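Local coordinates for protein putative adhesin (Bacteroides thetaiotaomicron, PDB 4QDG) that probably acts as an outer-membrane lipoprotein of the FimB/Mfa2 family that anchors or caps fimbriae and contributes to cell adhesion, at residues C11-D22 with T135-M146. Sequence-based numbering, arbitrary orientation.
Sequences CPHGVSLRFIYD and TADLYSEGTVEM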
ATOM      1  N   CYS A  11     -14.242 -16.370 -36.931  1.00 45.92           N
ATOM      2  CA  CYS A  11     -14.601 -16.261 -35.546  1.00 43.89           C
ATOM      3  C   CYS A  11     -13.764 -15.201 -34.784  1.00 45.03           C
ATOM      4  O   CYS A  11     -12.540 -15.235 -34.922  1.00 45.35           O
ATOM      5  CB  CYS A  11     -14.445 -17.636 -34.913  1.00 43.49           C
ATOM      6  SG  CYS A  11     -15.061 -17.737 -33.230  1.00 46.65           S
ATOM      7  N   PRO A  12     -14.385 -14.310 -33.942  1.00 37.92           N
ATOM      8  CA  PRO A  12     -13.587 -13.393 -33.105  1.00 36.69           C
ATOM      9  C   PRO A  12     -12.558 -14.163 -32.251  1.00 39.91           C
ATOM     10  O   PRO A  12     -12.790 -15.301 -31.835  1.00 38.55           O
ATOM     11  CB  PRO A  12     -14.639 -12.707 -32.219  1.00 37.22           C
ATOM     12  CG  PRO A  12     -15.897 -12.838 -32.959  1.00 41.83           C
ATOM     13  CD  PRO A  12     -15.823 -14.151 -33.657  1.00 38.37           C
ATOM     14  N   HIS A  13     -11.406 -13.555 -32.032  1.00 35.76           N
ATOM     15  CA  HIS A  13     -10.322 -14.213 -31.329  1.00 34.23           C
ATOM     16  C   HIS A  13      -9.623 -13.260 -30.338  1.00 35.79           C
ATOM     17  O   HIS A  13      -9.389 -12.092 -30.657  1.00 33.42           O
ATOM     18  CB  HIS A  13      -9.328 -14.730 -32.379  1.00 34.56           C
ATOM     19  CG  HIS A  13      -8.349 -15.717 -31.846  1.00 37.21           C
ATOM     20  ND1 HIS A  13      -8.639 -17.062 -31.817  1.00 39.73           N
ATOM     21  CD2 HIS A  13      -7.108 -15.527 -31.357  1.00 38.38           C
ATOM     22  CE1 HIS A  13      -7.571 -17.646 -31.309  1.00 38.40           C
ATOM     23  NE2 HIS A  13      -6.629 -16.760 -31.011  1.00 38.07           N
ATOM     24  N   GLY A  14      -9.303 -13.776 -29.156  1.00 33.63           N
ATOM     25  CA  GLY A  14      -8.582 -13.007 -28.147  1.00 33.65           C
ATOM     26  C   GLY A  14      -8.735 -13.480 -26.718  1.00 35.58           C
ATOM     27  O   GLY A  14      -8.777 -14.680 -26.447  1.00 35.04           O
ATOM     28  N   VAL A  15      -8.785 -12.517 -25.792  1.00 31.55           N
ATOM     29  CA  VAL A  15      -8.926 -12.781 -24.367  1.00 30.61           C
ATOM     30  C   VAL A  15     -10.059 -11.949 -23.806  1.00 32.07           C
ATOM     31  O   VAL A  15     -10.463 -10.957 -24.410  1.00 30.12           O
ATOM     32  CB  VAL A  15      -7.617 -12.537 -23.557  1.00 33.72           C
ATOM     33  CG1 VAL A  15      -6.482 -13.458 -24.012  1.00 32.44           C
ATOM     34  CG2 VAL A  15      -7.198 -11.066 -23.605  1.00 33.83           C
ATOM     35  N   SER A  16     -10.545 -12.368 -22.637  1.00 28.25           N
ATOM     36  CA  SER A  16     -11.571 -11.719 -21.835  1.00 27.48           C
ATOM     37  C   SER A  16     -11.049 -11.714 -20.408  1.00 33.11           C
ATOM     38  O   SER A  16     -10.950 -12.763 -19.772  1.00 34.12           O
ATOM     39  CB  SER A  16     -12.912 -12.428 -21.967  1.00 27.96           C
ATOM     40  OG  SER A  16     -13.836 -11.851 -21.060  1.00 37.45           O
ATOM     41  N   LEU A  17     -10.659 -10.552 -19.922  1.00 30.27           N
ATOM     42  CA  LEU A  17     -10.030 -10.465 -18.611  1.00 29.05           C
ATOM     43  C   LEU A  17     -10.925  -9.978 -17.516  1.00 32.46           C
ATOM     44  O   LEU A  17     -11.610  -8.977 -17.672  1.00 32.22           O
ATOM     45  CB  LEU A  17      -8.787  -9.561 -18.663  1.00 27.97           C
ATOM     46  CG  LEU A  17      -7.727  -9.935 -19.685  1.00 31.71           C
ATOM     47  CD1 LEU A  17      -6.576  -8.941 -19.640  1.00 32.16           C
ATOM     48  CD2 LEU A  17      -7.223 -11.358 -19.464  1.00 31.52           C
ATOM     49  N   ARG A  18     -10.852 -10.673 -16.376  1.00 29.29           N
ATOM     50  CA  ARG A  18     -11.500 -10.320 -15.109  1.00 29.09           C
ATOM     51  C   ARG A  18     -10.404  -9.753 -14.209  1.00 31.55           C
ATOM     52  O   ARG A  18      -9.250 -10.201 -14.284  1.00 31.06           O
ATOM     53  CB  ARG A  18     -12.199 -11.546 -14.467  1.00 27.92           C
ATOM     54  CG  ARG A  18     -12.863 -11.256 -13.110  1.00 36.50           C
ATOM     55  CD  ARG A  18     -13.635 -12.434 -12.557  1.00 34.74           C
ATOM     56  NE  ARG A  18     -14.422 -12.041 -11.388  1.00 43.21           N
ATOM     57  CZ  ARG A  18     -14.451 -12.697 -10.229  1.00 61.88           C
ATOM     58  NH1 ARG A  18     -13.733 -13.806 -10.065  1.00 48.03           N
ATOM     59  NH2 ARG A  18     -15.190 -12.246  -9.222  1.00 48.62           N
ATOM     60  N   PHE A  19     -10.735  -8.722 -13.433  1.00 28.83           N
ATOM     61  CA  PHE A  19      -9.787  -8.098 -12.517  1.00 28.92           C
ATOM     62  C   PHE A  19     -10.301  -8.230 -11.087  1.00 35.40           C
ATOM     63  O   PHE A  19     -11.427  -7.821 -10.799  1.00 37.70           O
ATOM     64  CB  PHE A  19      -9.537  -6.640 -12.899  1.00 30.30           C
ATOM     65  CG  PHE A  19      -9.015  -6.477 -14.300  1.00 31.31           C
ATOM     66  CD1 PHE A  19      -9.886  -6.351 -15.377  1.00 31.74           C
ATOM     67  CD2 PHE A  19      -7.646  -6.454 -14.552  1.00 31.65           C
ATOM     68  CE1 PHE A  19      -9.401  -6.238 -16.685  1.00 31.91           C
ATOM     69  CE2 PHE A  19      -7.169  -6.326 -15.863  1.00 33.51           C
ATOM     70  CZ  PHE A  19      -8.053  -6.230 -16.918  1.00 31.61           C
ATOM     71  N   ILE A  20      -9.532  -8.886 -10.218  1.00 32.11           N
ATOM     72  CA  ILE A  20      -9.960  -9.063  -8.817  1.00 31.60           C
ATOM     73  C   ILE A  20      -8.901  -8.525  -7.847  1.00 34.72           C
ATOM     74  O   ILE A  20      -7.720  -8.452  -8.194  1.00 32.61           O
ATOM     75  CB  ILE A  20     -10.351 -10.534  -8.472  1.00 33.87           C
ATOM     76  CG1 ILE A  20      -9.140 -11.464  -8.343  1.00 32.51           C
ATOM     77  CG2 ILE A  20     -11.379 -11.081  -9.478  1.00 36.00           C
ATOM     78  CD1 ILE A  20      -9.398 -12.759  -7.562  1.00 32.64           C
ATOM     79  N   TYR A  21      -9.352  -8.120  -6.639  1.00 31.03           N
ATOM     80  CA  TYR A  21      -8.497  -7.701  -5.524  1.00 28.69           C
ATOM     81  C   TYR A  21      -9.027  -8.417  -4.271  1.00 31.09           C
ATOM     82  O   TYR A  21      -9.875  -7.890  -3.554  1.00 31.24           O
ATOM     83  CB  TYR A  21      -8.391  -6.162  -5.373  1.00 28.81           C
ATOM     84  CG  TYR A  21      -7.869  -5.695  -4.022  1.00 30.39           C
ATOM     85  CD1 TYR A  21      -6.628  -6.121  -3.537  1.00 30.82           C
ATOM     86  CD2 TYR A  21      -8.647  -4.882  -3.195  1.00 31.09           C
ATOM     87  CE1 TYR A  21      -6.170  -5.734  -2.269  1.00 26.93           C
ATOM     88  CE2 TYR A  21      -8.190  -4.477  -1.938  1.00 30.98           C
ATOM     89  CZ  TYR A  21      -6.947  -4.896  -1.486  1.00 33.96           C
ATOM     90  OH  TYR A  21      -6.512  -4.474  -0.247  1.00 36.44           O
ATOM     91  N   ASP A  22      -8.577  -9.659  -4.072  1.00 28.19           N
ATOM     92  CA  ASP A  22      -8.937 -10.475  -2.912  1.00 29.15           C
ATOM     93  C   ASP A  22      -7.697 -10.657  -1.974  1.00 32.40           C
ATOM     94  O   ASP A  22      -7.825 -11.287  -0.937  1.00 31.80           O
ATOM     95  CB  ASP A  22      -9.578 -11.834  -3.333  1.00 30.89           C
ATOM     96  CG  ASP A  22      -8.672 -12.919  -3.892  1.00 44.84           C
ATOM     97  OD1 ASP A  22      -7.430 -12.768  -3.807  1.00 47.56           O
ATOM     98  OD2 ASP A  22      -9.200 -13.950  -4.357  1.00 49.51           O
ATOM     99  N   THR A 135      -4.546 -16.791 -26.216  1.00 34.05           N
ATOM    100  CA  THR A 135      -5.822 -16.395 -26.806  1.00 34.97           C
ATOM    101  C   THR A 135      -6.612 -17.617 -27.240  1.00 39.16           C
ATOM    102  O   THR A 135      -6.040 -18.694 -27.433  1.00 40.27           O
ATOM    103  CB  THR A 135      -5.595 -15.491 -28.023  1.00 42.78           C
ATOM    104  OG1 THR A 135      -4.841 -16.220 -29.003  1.00 42.83           O
ATOM    105  CG2 THR A 135      -4.925 -14.179 -27.664  1.00 37.85           C
ATOM    106  N   ALA A 136      -7.918 -17.439 -27.429  1.00 33.35           N
ATOM    107  CA  ALA A 136      -8.786 -18.486 -27.921  1.00 32.09           C
ATOM    108  C   ALA A 136      -9.846 -17.904 -28.842  1.00 36.50           C
ATOM    109  O   ALA A 136     -10.071 -16.687 -28.842  1.00 36.01           O
ATOM    110  CB  ALA A 136      -9.440 -19.220 -26.758  1.00 31.73           C
ATOM    111  N   ASP A 137     -10.471 -18.772 -29.654  1.00 33.20           N
ATOM    112  CA  ASP A 137     -11.621 -18.410 -30.460  1.00 32.97           C
ATOM    113  C   ASP A 137     -12.750 -18.087 -29.494  1.00 37.10           C
ATOM    114  O   ASP A 137     -12.955 -18.836 -28.534  1.00 35.33           O
ATOM    115  CB  ASP A 137     -12.014 -19.557 -31.388  1.00 34.55           C
ATOM    116  CG  ASP A 137     -11.140 -19.693 -32.618  1.00 42.64           C
ATOM    117  OD1 ASP A 137     -10.498 -18.688 -33.009  1.00 41.74           O
ATOM    118  OD2 ASP A 137     -11.119 -20.796 -33.210  1.00 47.28           O
ATOM    119  N   LEU A 138     -13.412 -16.929 -29.686  1.00 33.65           N
ATOM    120  CA  LEU A 138     -14.497 -16.438 -28.834  1.00 32.72           C
ATOM    121  C   LEU A 138     -14.017 -16.115 -27.403  1.00 35.00           C
ATOM    122  O   LEU A 138     -14.791 -16.234 -26.430  1.00 33.89           O
ATOM    123  CB  LEU A 138     -15.681 -17.413 -28.808  1.00 32.82           C
ATOM    124  CG  LEU A 138     -17.024 -16.824 -29.195  1.00 36.98           C
ATOM    125  CD1 LEU A 138     -16.962 -16.071 -30.526  1.00 35.84           C
ATOM    126  CD2 LEU A 138     -18.078 -17.901 -29.206  1.00 38.44           C
ATOM    127  N   TYR A 139     -12.748 -15.641 -27.318  1.00 28.79           N
ATOM    128  CA  TYR A 139     -12.029 -15.120 -26.155  1.00 27.80           C
ATOM    129  C   TYR A 139     -11.822 -16.117 -25.012  1.00 37.22           C
ATOM    130  O   TYR A 139     -12.789 -16.575 -24.391  1.00 39.26           O
ATOM    131  CB  TYR A 139     -12.694 -13.818 -25.589  1.00 27.70           C
ATOM    132  CG  TYR A 139     -13.117 -12.830 -26.665  1.00 27.59           C
ATOM    133  CD1 TYR A 139     -12.189 -11.992 -27.273  1.00 28.70           C
ATOM    134  CD2 TYR A 139     -14.421 -12.824 -27.160  1.00 28.06           C
ATOM    135  CE1 TYR A 139     -12.550 -11.160 -28.339  1.00 29.80           C
ATOM    136  CE2 TYR A 139     -14.789 -12.006 -28.227  1.00 29.30           C
ATOM    137  CZ  TYR A 139     -13.856 -11.151 -28.789  1.00 33.99           C
ATOM    138  OH  TYR A 139     -14.231 -10.308 -29.793  1.00 38.62           O
ATOM    139  N   SER A 140     -10.537 -16.400 -24.695  1.00 33.37           N
ATOM    140  CA  SER A 140     -10.174 -17.219 -23.539  1.00 32.39           C
ATOM    141  C   SER A 140     -10.400 -16.387 -22.301  1.00 35.83           C
ATOM    142  O   SER A 140     -10.275 -15.165 -22.367  1.00 34.93           O
ATOM    143  CB  SER A 140      -8.718 -17.666 -23.607  1.00 33.10           C
ATOM    144  OG  SER A 140      -7.860 -16.549 -23.783  1.00 34.46           O
ATOM    145  N   GLU A 141     -10.746 -17.023 -21.182  1.00 32.66           N
ATOM    146  CA  GLU A 141     -10.989 -16.260 -19.962  1.00 33.03           C
ATOM    147  C   GLU A 141      -9.796 -16.339 -19.051  1.00 39.30           C
ATOM    148  O   GLU A 141      -9.162 -17.391 -18.950  1.00 39.95           O
ATOM    149  CB  GLU A 141     -12.240 -16.735 -19.235  1.00 34.18           C
ATOM    150  CG  GLU A 141     -13.514 -16.310 -19.940  1.00 49.05           C
ATOM    151  CD  GLU A 141     -14.813 -16.806 -19.334  1.00 80.21           C
ATOM    152  OE1 GLU A 141     -14.772 -17.712 -18.469  1.00 63.33           O
ATOM    153  OE2 GLU A 141     -15.879 -16.302 -19.756  1.00 90.19           O
ATOM    154  N   GLY A 142      -9.494 -15.221 -18.405  1.00 34.90           N
ATOM    155  CA  GLY A 142      -8.396 -15.131 -17.455  1.00 34.03           C
ATOM    156  C   GLY A 142      -8.652 -14.086 -16.398  1.00 34.79           C
ATOM    157  O   GLY A 142      -9.307 -13.082 -16.667  1.00 33.80           O
ATOM    158  N   THR A 143      -8.135 -14.318 -15.194  1.00 30.26           N
ATOM    159  CA  THR A 143      -8.304 -13.409 -14.064  1.00 28.89           C
ATOM    160  C   THR A 143      -6.966 -12.837 -13.626  1.00 30.03           C
ATOM    161  O   THR A 143      -6.022 -13.582 -13.364  1.00 27.92           O
ATOM    162  CB  THR A 143      -9.013 -14.119 -12.894  1.00 33.56           C
ATOM    163  OG1 THR A 143     -10.294 -14.538 -13.334  1.00 31.17           O
ATOM    164  CG2 THR A 143      -9.139 -13.239 -11.642  1.00 31.72           C
ATOM    165  N   VAL A 144      -6.909 -11.499 -13.547  1.00 27.12           N
ATOM    166  CA  VAL A 144      -5.740 -10.777 -13.072  1.00 26.40           C
ATOM    167  C   VAL A 144      -5.980 -10.510 -11.601  1.00 31.79           C
ATOM    168  O   VAL A 144      -6.878  -9.737 -11.241  1.00 31.93           O
ATOM    169  CB  VAL A 144      -5.418  -9.483 -13.852  1.00 30.05           C
ATOM    170  CG1 VAL A 144      -4.100  -8.892 -13.346  1.00 29.54           C
ATOM    171  CG2 VAL A 144      -5.370  -9.740 -15.369  1.00 29.66           C
ATOM    172  N   GLU A 145      -5.232 -11.229 -10.767  1.00 28.97           N
ATOM    173  CA  GLU A 145      -5.309 -11.150  -9.324  1.00 30.75           C
ATOM    174  C   GLU A 145      -4.382 -10.040  -8.872  1.00 35.02           C
ATOM    175  O   GLU A 145      -3.181 -10.071  -9.142  1.00 34.17           O
ATOM    176  CB  GLU A 145      -4.952 -12.501  -8.690  1.00 32.46           C
ATOM    177  CG  GLU A 145      -5.746 -13.657  -9.273  1.00 43.41           C
ATOM    178  CD  GLU A 145      -5.610 -14.965  -8.522  1.00 67.83           C
ATOM    179  OE1 GLU A 145      -5.428 -14.930  -7.281  1.00 56.39           O
ATOM    180  OE2 GLU A 145      -5.769 -16.027  -9.168  1.00 68.27           O
HETATM  181  N   MSE A 146      -4.961  -9.013  -8.249  1.00 30.79           N
HETATM  182  CA  MSE A 146      -4.192  -7.842  -7.888  1.00 29.27           C
HETATM  183  C   MSE A 146      -3.929  -7.673  -6.395  1.00 32.56           C
HETATM  184  O   MSE A 146      -4.655  -8.212  -5.551  1.00 30.08           O
HETATM  185  CB  MSE A 146      -4.877  -6.619  -8.448  1.00 30.80           C
HETATM  186  CG  MSE A 146      -4.919  -6.693  -9.970  1.00 37.60           C
HETATM  187 SE   MSE A 146      -5.886  -5.257 -10.668  0.75 45.93          SE
HETATM  188  CE  MSE A 146      -4.466  -3.896 -10.616  1.00 41.90           C
TER
HETATM  189  O   HOH W   1     -12.044 -15.662 -11.208  1.00 42.64           O
HETATM  190  O   HOH W   2      -6.339 -10.464  -5.769  1.00 33.52           O
HETATM  191  O   HOH W   3      -5.250 -12.996  -5.181  1.00 45.07           O
HETATM  192  O   HOH W   4      -7.753 -15.752  -5.825  1.00 49.24           O
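His13 meets both Thr135 and Asp137 because its CG is anti to the backbone N (chi1 -165°), which lays the ring across residues 135-137. These contacts sit beside the start of the parallel pairing of strands 15-20 and 140-145, in a domain consistent with the transthyretin-like beta fold of the family's clan. His13 ND1 donates to Asp137 OD1 at 2.7 Å, in the ring plane but from above the carboxylate plane; the two planes stand 78° apart. At the other ring nitrogen, His13 NE2 and Thr135 OG1 share a hydrogen bond of 2.7 Å, and Thr135 OG1 is also hydrogen-bonded to Gly74 N. Ala136 O lies 3.3 Å above the plane of the His13 ring, offset toward its rim.

The pairing reverses direction at the type II turn from Ala136 to Tyr139. On entering the turn, Ala136 and Asp137 pair antiparallel with Gly14 and His13; beyond it, Ser140 to Glu145 run parallel to Val15 to Ile20. Gly14 O bridges the two halves by accepting from Ala136 N and Ser140 N. The Tyr139 ring runs along the backbone of Gly14 and Val15, its CD1 3.5 Å from Val15 O. Its hydroxyl, hydrogen-bonded to Asp70, touches Pro12 CB.

Further along, the buried Phe19 and Val144 lie side by side. Leu38 and Leu40 touch Phe19, and Ala80 touches Val144. On the other face, Ile20 CG2 sits 3.5 Å above the centre of the Arg18 guanidinium, whose NH1 reaches Thr143 OG1 through one water.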